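PDB 4EVQ: putative ABC transporter subunit, substrate-binding component from Rhodopseudomonas palustris, which binds 4-hydroxybenzoate and probably hands such lignin-derived benzoates to an ABC transporter for uptake. Local coordinates for residues A[65-70]-A[89-94]; A[20-25]-A[72-77]; A[153-158]-A[200-205]. All blocks are in the same frame, centred on the assembly; numbering follows the deposited sequence.

Interactions 1 and 2 share helix 67-80 and touch, their centres about 10 Å apart. Interaction 1 reaches the ligand, whereas interactions 2 and 3 are strand-helix packing. Interaction 2 is buried and mainly aliphatic; interaction 1, nearer the centre of the chain and only partly buried, mixes proline and valine packing with a histidine, a water and the ligand. Interaction 3 lies in the other sheet, its centre about 37 Å from that of interaction 2, yet it is likewise buried and mainly aliphatic and repeats the same theme: a strand packed under a helix that runs almost antiparallel to it. A lysine reaching backbone carbonyls gives this third contact a polar, partly exposed margin.

Interaction 1. Residues A[65-70]-A[89-94]; sequences SAPPKA and TVHSGV. With PHB (p-hydroxybenzoic acid), chain H.
Pro67 and Val94 bring the backbones closest, 4.4 Å between CA atoms, and Ser65 and His91 follow at 5.7 Å. With CG anti to the backbone N (chi1 -177°), the His91 ring lies against segment 65-70. It meets Pro67 through CE1, 3.6 Å from Pro67 CG, the two side chains crossing at about a right angle, while Ser65 O sits 3.8 Å above one ring face, toward the rim. His91 is the N-cap of helix 92-105, its ND1 accepting weak bonds from Gly93 N and Val94 N. An alanine here would probably leave both N-H groups without their cap and open a gap beside Pro67. Val94 CG2 lies 3.6 Å from Ala66 N, and its CG1 packs 3.8 Å from Ala70 CB. A water accepts from His91 N and donates to Ser65 OG. Next to the capping residue, Ser92 binds p-hydroxybenzoic acid through both N and OG, to O1' and O2' respectively. Tyr161, whose hydroxyl also binds the ligand, stacks on the His91 ring, and Phe190 meets it edge-to-face. The contact thus joins the starts of helices 67-80 and 92-105, with Val90 packing against helix 30-46 alongside.

Interaction 2. Residues A[20-25]-A[72-77]; sequences GLLLPY and ELTTKL. With SO4 (sulfate ion), chain C.
Leu22, in strand 17-23, faces helix 67-80 and shows how one aliphatic side chain can join a strand to the helix packed on it. The two short segments run nearly antiparallel, at 167°, with their axes 9.4 Å apart. At the root of the side chain, Leu22 CB lies 3.9 Å from Leu77 CD1. The first torsion sets CG anti to the backbone N (chi1 -177°), which swings it to the side of Leu73 and Thr74, where the two methyls part. Leu22 CD1 goes to Leu73 CB at 3.9 Å, while Leu22 CD2 rests 3.7 Å from Thr74 OG1. That hydroxyl is hydrogen-bonded to Ala70 O one turn back; its contact with the methyl is plain packing. Leu22 crosses both Leu73 and Thr74 at about a right angle. Two residues earlier in the strand, Gly20 lets the helix draw near: Leu77 CD2 comes 3.9 Å from Gly20 CA, and the CA atoms of these two residues are 6.1 Å apart. Away from this interface, Lys76 NZ donates to a sulfate ion, probably from the crystallisation liquor, and also forms a salt bridge with Glu81. Helix 67-80 connects parallel strands 54-62 and 85-88, between which strand 17-23 lies; the contact packs a beta-alpha-beta crossover onto the intervening strand, as expected of the alpha/beta sheets of periplasmic binding proteins.

Interaction 3. Residues A[153-158]-A[200-205]; sequences KAVTVT and AEIASL
Val155 is the bump of this contact, its branched side chain filling the hollow between Ile202 and Leu205, residues three apart on the helix. Its two methyls divide the work. CG1, anti to the backbone N (chi1 170°), lies 3.8 Å from Ile202 CG1, and CG2 lies 3.8 Å from Leu205 CD1. Val155 and Leu205 cross at about a right angle, whereas Val155 and Ile202 cross obliquely. Ile202 also meets a second strand residue: its CD1 ends 4.5 Å from Val157 CG1, a looser touch that continues the apolar seam. The segments run almost antiparallel, at 169°, with axes 9.6 Å apart. Helix 196-205 links parallel strands 181-188 and 209-213, and strand 153-159 lies between these two in the sheet, so the helix belongs to a beta-alpha-beta crossover passing over it. At one end the shape changes. Lys153 extends fully, every torsion near trans, and NZ makes a weak 3.3 Å bond to Leu205 O as well as a hydrogen bond to Lys206 O. The chemistry is thus of two kinds: interlocking methyls give close fit without directional bonds, and the ammonium group reaches two backbone carbonyls, Leu205 O only weakly, where its charge would probably offset the partial negative charge of these carbonyls.

Interaction 1. Residues A[65-70]-A[89-94]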
loop_
_atom_site.group_PDB
_atom_site.type_symbol
_atom_site.label_atom_id
_atom_site.label_comp_id
_atom_site.label_asym_id
_atom_site.label_seq_id
_atom_site.Cartn_x
_atom_site.Cartn_y
_atom_site.Cartn_z
ATOM N N SER A 65 13.681 2.619 5.095
ATOM C CA SER A 65 12.615 2.318 6.033
ATOM C C SER A 65 12.998 2.625 7.472
ATOM O O SER A 65 12.616 1.879 8.399
ATOM C CB SER A 65 12.083 0.911 5.870
ATOM O OG SER A 65 11.619 0.741 4.541
ATOM N N ALA A 66 13.655 3.776 7.679
ATOM C CA ALA A 66 14.219 4.145 8.994
ATOM C C ALA A 66 13.620 5.440 9.507
ATOM O O ALA A 66 14.037 6.550 9.120
ATOM C CB ALA A 66 15.708 4.304 8.876
ATOM N N PRO A 67 12.621 5.323 10.382
ATOM C CA PRO A 67 11.979 6.557 10.857
ATOM C C PRO A 67 12.936 7.614 11.451
ATOM O O PRO A 67 12.672 8.791 11.271
ATOM C CB PRO A 67 10.925 6.047 11.841
ATOM C CG PRO A 67 10.581 4.678 11.336
ATOM C CD PRO A 67 11.876 4.112 10.788
ATOM N N PRO A 68 14.043 7.215 12.083
ATOM C CA PRO A 68 14.940 8.233 12.637
ATOM C C PRO A 68 15.563 9.146 11.583
ATOM O O PRO A 68 16.046 10.225 11.972
ATOM C CB PRO A 68 16.015 7.383 13.333
ATOM C CG PRO A 68 15.293 6.171 13.724
ATOM C CD PRO A 68 14.436 5.861 12.521
ATOM N N LYS A 69 15.586 8.719 10.319
ATOM C CA LYS A 69 16.141 9.557 9.255
ATOM C C LYS A 69 15.109 10.345 8.487
ATOM O O LYS A 69 15.463 11.126 7.599
ATOM C CB LYS A 69 16.944 8.694 8.292
ATOM C CG LYS A 69 18.090 7.961 8.994
ATOM C CD LYS A 69 19.012 7.315 8.001
ATOM C CE LYS A 69 20.335 6.922 8.651
ATOM N NZ LYS A 69 21.280 6.288 7.694
ATOM N N ALA A 70 13.827 10.101 8.757
ATOM C CA ALA A 70 12.768 10.617 7.929
ATOM C C ALA A 70 12.739 12.131 7.889
ATOM O O ALA A 70 12.569 12.701 6.824
ATOM C CB ALA A 70 11.417 10.074 8.392
ATOM N N THR A 89 5.927 7.484 1.229
ATOM C CA THR A 89 6.873 6.407 1.073
ATOM C C THR A 89 6.167 5.076 1.372
ATOM O O THR A 89 4.919 5.018 1.338
ATOM C CB THR A 89 8.072 6.648 1.965
ATOM O OG1 THR A 89 9.041 5.573 1.775
ATOM C CG2 THR A 89 7.700 6.717 3.433
ATOM N N VAL A 90 6.916 4.020 1.658
ATOM C CA VAL A 90 6.373 2.701 1.993
ATOM C C VAL A 90 6.056 2.472 3.436
ATOM O O VAL A 90 4.943 2.078 3.763
ATOM C CB VAL A 90 7.343 1.599 1.485
ATOM C CG1 VAL A 90 6.963 0.210 1.998
ATOM C CG2 VAL A 90 7.373 1.592 -0.055
ATOM N N HIS A 91 7.012 2.714 4.313
ATOM C CA HIS A 91 6.901 2.401 5.750
ATOM C C HIS A 91 6.125 3.500 6.483
ATOM O O HIS A 91 6.447 4.675 6.345
ATOM C CB HIS A 91 8.337 2.259 6.281
ATOM C CG HIS A 91 8.464 1.857 7.721
ATOM N ND1 HIS A 91 8.173 2.701 8.771
ATOM C CD2 HIS A 91 8.993 0.744 8.278
ATOM C CE1 HIS A 91 8.477 2.108 9.913
ATOM N NE2 HIS A 91 8.957 0.909 9.644
ATOM N N SER A 92 5.097 3.112 7.210
ATOM C CA SER A 92 4.215 4.070 7.855
ATOM C C SER A 92 4.891 4.977 8.843
ATOM O O SER A 92 4.484 6.116 8.994
ATOM C CB SER A 92 3.079 3.358 8.584
ATOM O OG SER A 92 2.030 2.975 7.730
ATOM N N GLY A 93 5.890 4.488 9.562
ATOM C CA GLY A 93 6.597 5.350 10.494
ATOM C C GLY A 93 7.395 6.444 9.775
ATOM O O GLY A 93 7.386 7.598 10.218
ATOM N N VAL A 94 8.077 6.103 8.687
ATOM C CA VAL A 94 8.747 7.141 7.892
ATOM C C VAL A 94 7.726 8.096 7.317
ATOM O O VAL A 94 7.913 9.315 7.359
ATOM C CB VAL A 94 9.562 6.502 6.741
ATOM C CG1 VAL A 94 10.259 7.549 5.850
ATOM C CG2 VAL A 94 10.557 5.512 7.268
HETATM C "C1'" PHB H . 3.359 0.363 5.854
HETATM O "O1'" PHB H . 4.318 0.462 6.653
HETATM O "O2'" PHB H . 2.391 1.221 5.821
HETATM C C1 PHB H . 3.265 -0.741 4.876
HETATM C C2 PHB H . 4.430 -1.392 4.469
HETATM C C3 PHB H . 4.348 -2.440 3.567
HETATM C C4 PHB H . 3.137 -2.835 3.101
HETATM C C5 PHB H . 1.971 -2.190 3.471
HETATM C C6 PHB H . 2.061 -1.161 4.360
HETATM O O4 PHB H . 3.037 -3.854 2.226
HETATM O O HOH W 1 9.907 2.922 3.521
#

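Interaction 2. Residues A[20-25]-A[72-77]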
loop_
_atom_site.group_PDB
_atom_site.type_symbol
_atom_site.label_atom_id
_atom_site.label_comp_id
_atom_site.label_asym_id
_atom_site.label_seq_id
_atom_site.Cartn_x
_atom_site.Cartn_y
_atom_site.Cartn_z
ATOM N N GLY A 20 10.534 14.591 -6.185
ATOM C CA GLY A 20 11.285 13.921 -5.157
ATOM C C GLY A 20 10.633 12.624 -4.771
ATOM O O GLY A 20 9.441 12.631 -4.489
ATOM N N LEU A 21 11.384 11.541 -4.790
ATOM C CA LEU A 21 10.878 10.210 -4.462
ATOM C C LEU A 21 11.560 9.759 -3.244
ATOM O O LEU A 21 12.768 9.475 -3.278
ATOM C CB LEU A 21 11.121 9.181 -5.542
ATOM C CG LEU A 21 10.564 9.356 -6.912
ATOM C CD1 LEU A 21 10.725 8.044 -7.713
ATOM C CD2 LEU A 21 9.096 9.687 -6.808
ATOM N N LEU A 22 10.854 9.686 -2.141
ATOM C CA LEU A 22 11.387 9.157 -0.899
ATOM C C LEU A 22 10.831 7.763 -0.727
ATOM O O LEU A 22 9.633 7.596 -0.460
ATOM C CB LEU A 22 10.966 10.046 0.279
ATOM C CG LEU A 22 11.503 9.664 1.658
ATOM C CD1 LEU A 22 13.020 9.857 1.724
ATOM C CD2 LEU A 22 10.815 10.417 2.818
ATOM N N LEU A 23 11.670 6.770 -0.924
ATOM C CA LEU A 23 11.226 5.381 -0.964
ATOM C C LEU A 23 12.317 4.507 -0.446
ATOM O O LEU A 23 13.482 4.927 -0.433
ATOM C CB LEU A 23 10.852 4.952 -2.396
ATOM C CG LEU A 23 9.573 5.574 -2.980
ATOM C CD1 LEU A 23 9.513 5.271 -4.461
ATOM C CD2 LEU A 23 8.374 4.999 -2.247
ATOM N N PRO A 24 11.972 3.268 -0.054
ATOM C CA PRO A 24 13.016 2.316 0.337
ATOM C C PRO A 24 13.699 1.723 -0.877
ATOM O O PRO A 24 13.119 0.888 -1.559
ATOM C CB PRO A 24 12.263 1.276 1.143
ATOM C CG PRO A 24 10.863 1.312 0.586
ATOM C CD PRO A 24 10.617 2.738 0.184
ATOM N N TYR A 25 14.940 2.136 -1.137
ATOM C CA TYR A 25 15.735 1.552 -2.225
ATOM C C TYR A 25 16.742 0.546 -1.666
ATOM O O TYR A 25 17.587 0.053 -2.394
ATOM C CB TYR A 25 16.441 2.652 -3.016
ATOM C CG TYR A 25 15.451 3.492 -3.820
ATOM C CD1 TYR A 25 14.789 2.935 -4.918
ATOM C CD2 TYR A 25 15.155 4.825 -3.501
ATOM C CE1 TYR A 25 13.861 3.658 -5.651
ATOM C CE2 TYR A 25 14.223 5.540 -4.272
ATOM C CZ TYR A 25 13.598 4.925 -5.336
ATOM O OH TYR A 25 12.687 5.632 -6.085
ATOM N N GLU A 72 15.179 14.353 8.357
ATOM C CA GLU A 72 16.316 14.937 7.656
ATOM C C GLU A 72 16.253 14.667 6.154
ATOM O O GLU A 72 16.592 15.524 5.345
ATOM C CB GLU A 72 17.626 14.441 8.283
ATOM C CG GLU A 72 17.916 12.977 8.025
ATOM C CD GLU A 72 19.019 12.368 8.884
ATOM O OE1 GLU A 72 18.780 12.097 10.090
ATOM O OE2 GLU A 72 20.113 12.091 8.336
ATOM N N LEU A 73 15.773 13.495 5.759
ATOM C CA LEU A 73 15.649 13.173 4.333
ATOM C C LEU A 73 14.535 13.953 3.664
ATOM O O LEU A 73 14.706 14.455 2.546
ATOM C CB LEU A 73 15.508 11.669 4.126
ATOM C CG LEU A 73 16.742 10.883 4.582
ATOM C CD1 LEU A 73 16.460 9.423 4.414
ATOM C CD2 LEU A 73 18.005 11.296 3.797
ATOM N N THR A 74 13.416 14.123 4.358
ATOM C CA THR A 74 12.328 14.936 3.830
ATOM C C THR A 74 12.752 16.396 3.678
ATOM O O THR A 74 12.487 17.021 2.657
ATOM C CB THR A 74 11.104 14.847 4.741
ATOM O OG1 THR A 74 10.698 13.485 4.853
ATOM C CG2 THR A 74 9.937 15.618 4.164
ATOM N N THR A 75 13.473 16.910 4.668
ATOM C CA THR A 75 13.989 18.270 4.581
ATOM C C THR A 75 14.963 18.411 3.412
ATOM O O THR A 75 14.878 19.417 2.685
ATOM C CB THR A 75 14.625 18.658 5.905
ATOM O OG1 THR A 75 13.604 18.626 6.919
ATOM C CG2 THR A 75 15.221 20.066 5.835
ATOM N N LYS A 76 15.868 17.442 3.221
ATOM C CA LYS A 76 16.776 17.464 2.043
ATOM C C LYS A 76 15.967 17.592 0.737
ATOM O O LYS A 76 16.280 18.401 -0.130
ATOM C CB LYS A 76 17.673 16.206 1.965
ATOM C CG LYS A 76 18.402 15.957 0.588
ATOM C CD LYS A 76 19.173 14.580 0.543
ATOM C CE LYS A 76 19.839 14.353 -0.795
ATOM N NZ LYS A 76 20.936 15.354 -1.141
ATOM N N LEU A 77 14.908 16.823 0.600
ATOM C CA LEU A 77 14.154 16.813 -0.636
ATOM C C LEU A 77 13.415 18.127 -0.851
ATOM O O LEU A 77 13.404 18.638 -1.966
ATOM C CB LEU A 77 13.110 15.692 -0.657
ATOM C CG LEU A 77 13.635 14.393 -1.172
ATOM C CD1 LEU A 77 12.539 13.354 -1.067
ATOM C CD2 LEU A 77 14.117 14.509 -2.600
HETATM S S SO4 C . 22.450 14.876 -4.897
HETATM O O1 SO4 C . 23.057 13.641 -5.437
HETATM O O2 SO4 C . 23.326 16.055 -4.875
HETATM O O3 SO4 C . 21.132 15.214 -5.442
HETATM O O4 SO4 C . 22.244 14.485 -3.516
#

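Interaction 3. Residues A[153-158]-A[200-205]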
loop_
_atom_site.group_PDB
_atom_site.type_symbol
_atom_site.label_atom_id
_atom_site.label_comp_id
_atom_site.label_asym_id
_atom_site.label_seq_id
_atom_site.Cartn_x
_atom_site.Cartn_y
_atom_site.Cartn_z
ATOM N N LYS A 153 -12.058 -17.818 15.683
ATOM C CA LYS A 153 -11.040 -17.906 16.726
ATOM C C LYS A 153 -9.659 -17.656 16.104
ATOM O O LYS A 153 -9.027 -18.568 15.601
ATOM C CB LYS A 153 -11.075 -19.289 17.366
ATOM C CG LYS A 153 -10.094 -19.488 18.518
ATOM C CD LYS A 153 -10.095 -20.955 19.009
ATOM C CE LYS A 153 -9.093 -21.193 20.096
ATOM N NZ LYS A 153 -8.988 -22.659 20.498
ATOM N N ALA A 154 -9.206 -16.393 16.150
ATOM C CA ALA A 154 -8.028 -16.000 15.417
ATOM C C ALA A 154 -6.827 -15.771 16.302
ATOM O O ALA A 154 -6.954 -15.377 17.471
ATOM C CB ALA A 154 -8.304 -14.677 14.673
ATOM N N VAL A 155 -5.656 -16.015 15.740
ATOM C CA VAL A 155 -4.416 -15.453 16.270
ATOM C C VAL A 155 -3.862 -14.500 15.210
ATOM O O VAL A 155 -3.932 -14.799 14.018
ATOM C CB VAL A 155 -3.366 -16.551 16.545
ATOM C CG1 VAL A 155 -1.976 -15.963 16.866
ATOM C CG2 VAL A 155 -3.823 -17.452 17.658
ATOM N N THR A 156 -3.338 -13.344 15.638
ATOM C CA THR A 156 -2.699 -12.415 14.712
ATOM C C THR A 156 -1.179 -12.463 14.873
ATOM O O THR A 156 -0.673 -12.766 15.980
ATOM C CB THR A 156 -3.161 -10.969 14.878
ATOM O OG1 THR A 156 -2.653 -10.455 16.089
ATOM C CG2 THR A 156 -4.662 -10.858 14.848
ATOM N N VAL A 157 -0.460 -12.245 13.783
ATOM C CA VAL A 157 0.985 -12.170 13.860
ATOM C C VAL A 157 1.466 -11.101 12.863
ATOM O O VAL A 157 1.067 -11.102 11.686
ATOM C CB VAL A 157 1.624 -13.552 13.636
ATOM C CG1 VAL A 157 1.260 -14.133 12.327
ATOM C CG2 VAL A 157 3.117 -13.489 13.829
ATOM N N THR A 158 2.350 -10.243 13.326
ATOM C CA THR A 158 2.834 -9.155 12.476
ATOM C C THR A 158 4.088 -8.576 13.086
ATOM O O THR A 158 4.542 -9.011 14.139
ATOM C CB THR A 158 1.760 -8.064 12.232
ATOM O OG1 THR A 158 2.211 -7.181 11.201
ATOM C CG2 THR A 158 1.494 -7.264 13.470
ATOM N N ALA A 200 5.030 -22.116 16.638
ATOM C CA ALA A 200 4.790 -23.075 17.719
ATOM C C ALA A 200 3.742 -22.550 18.683
ATOM O O ALA A 200 2.882 -23.288 19.146
ATOM C CB ALA A 200 6.089 -23.353 18.460
ATOM N N GLU A 201 3.761 -21.248 18.949
ATOM C CA GLU A 201 2.743 -20.656 19.803
ATOM C C GLU A 201 1.376 -20.728 19.160
ATOM O O GLU A 201 0.400 -21.090 19.796
ATOM C CB GLU A 201 3.095 -19.202 20.184
ATOM C CG GLU A 201 2.160 -18.652 21.247
ATOM C CD GLU A 201 2.425 -17.233 21.655
ATOM O OE1 GLU A 201 3.445 -16.654 21.236
ATOM O OE2 GLU A 201 1.607 -16.705 22.452
ATOM N N ILE A 202 1.290 -20.385 17.881
ATOM C CA ILE A 202 0.045 -20.545 17.139
ATOM C C ILE A 202 -0.495 -21.962 17.246
ATOM O O ILE A 202 -1.666 -22.139 17.549
ATOM C CB ILE A 202 0.264 -20.181 15.671
ATOM C CG1 ILE A 202 0.339 -18.647 15.540
ATOM C CG2 ILE A 202 -0.903 -20.713 14.780
ATOM C CD1 ILE A 202 0.945 -18.171 14.241
ATOM N N ALA A 203 0.351 -22.969 17.007
ATOM C CA ALA A 203 -0.140 -24.356 17.136
ATOM C C ALA A 203 -0.744 -24.606 18.517
ATOM O O ALA A 203 -1.813 -25.215 18.660
ATOM C CB ALA A 203 0.983 -25.336 16.829
ATOM N N SER A 204 -0.067 -24.136 19.545
ATOM C CA SER A 204 -0.493 -24.415 20.915
ATOM C C SER A 204 -1.828 -23.773 21.224
ATOM O O SER A 204 -2.564 -24.271 22.077
ATOM C CB SER A 204 0.548 -23.940 21.928
ATOM O OG SER A 204 0.521 -22.533 22.118
ATOM N N LEU A 205 -2.138 -22.655 20.569
ATOM C CA LEU A 205 -3.363 -21.908 20.838
ATOM C C LEU A 205 -4.582 -22.453 20.104
ATOM O O LEU A 205 -5.703 -22.046 20.397
ATOM C CB LEU A 205 -3.173 -20.425 20.440
ATOM C CG LEU A 205 -2.205 -19.675 21.373
ATOM C CD1 LEU A 205 -1.686 -18.410 20.706
ATOM C CD2 LEU A 205 -2.865 -19.328 22.717
#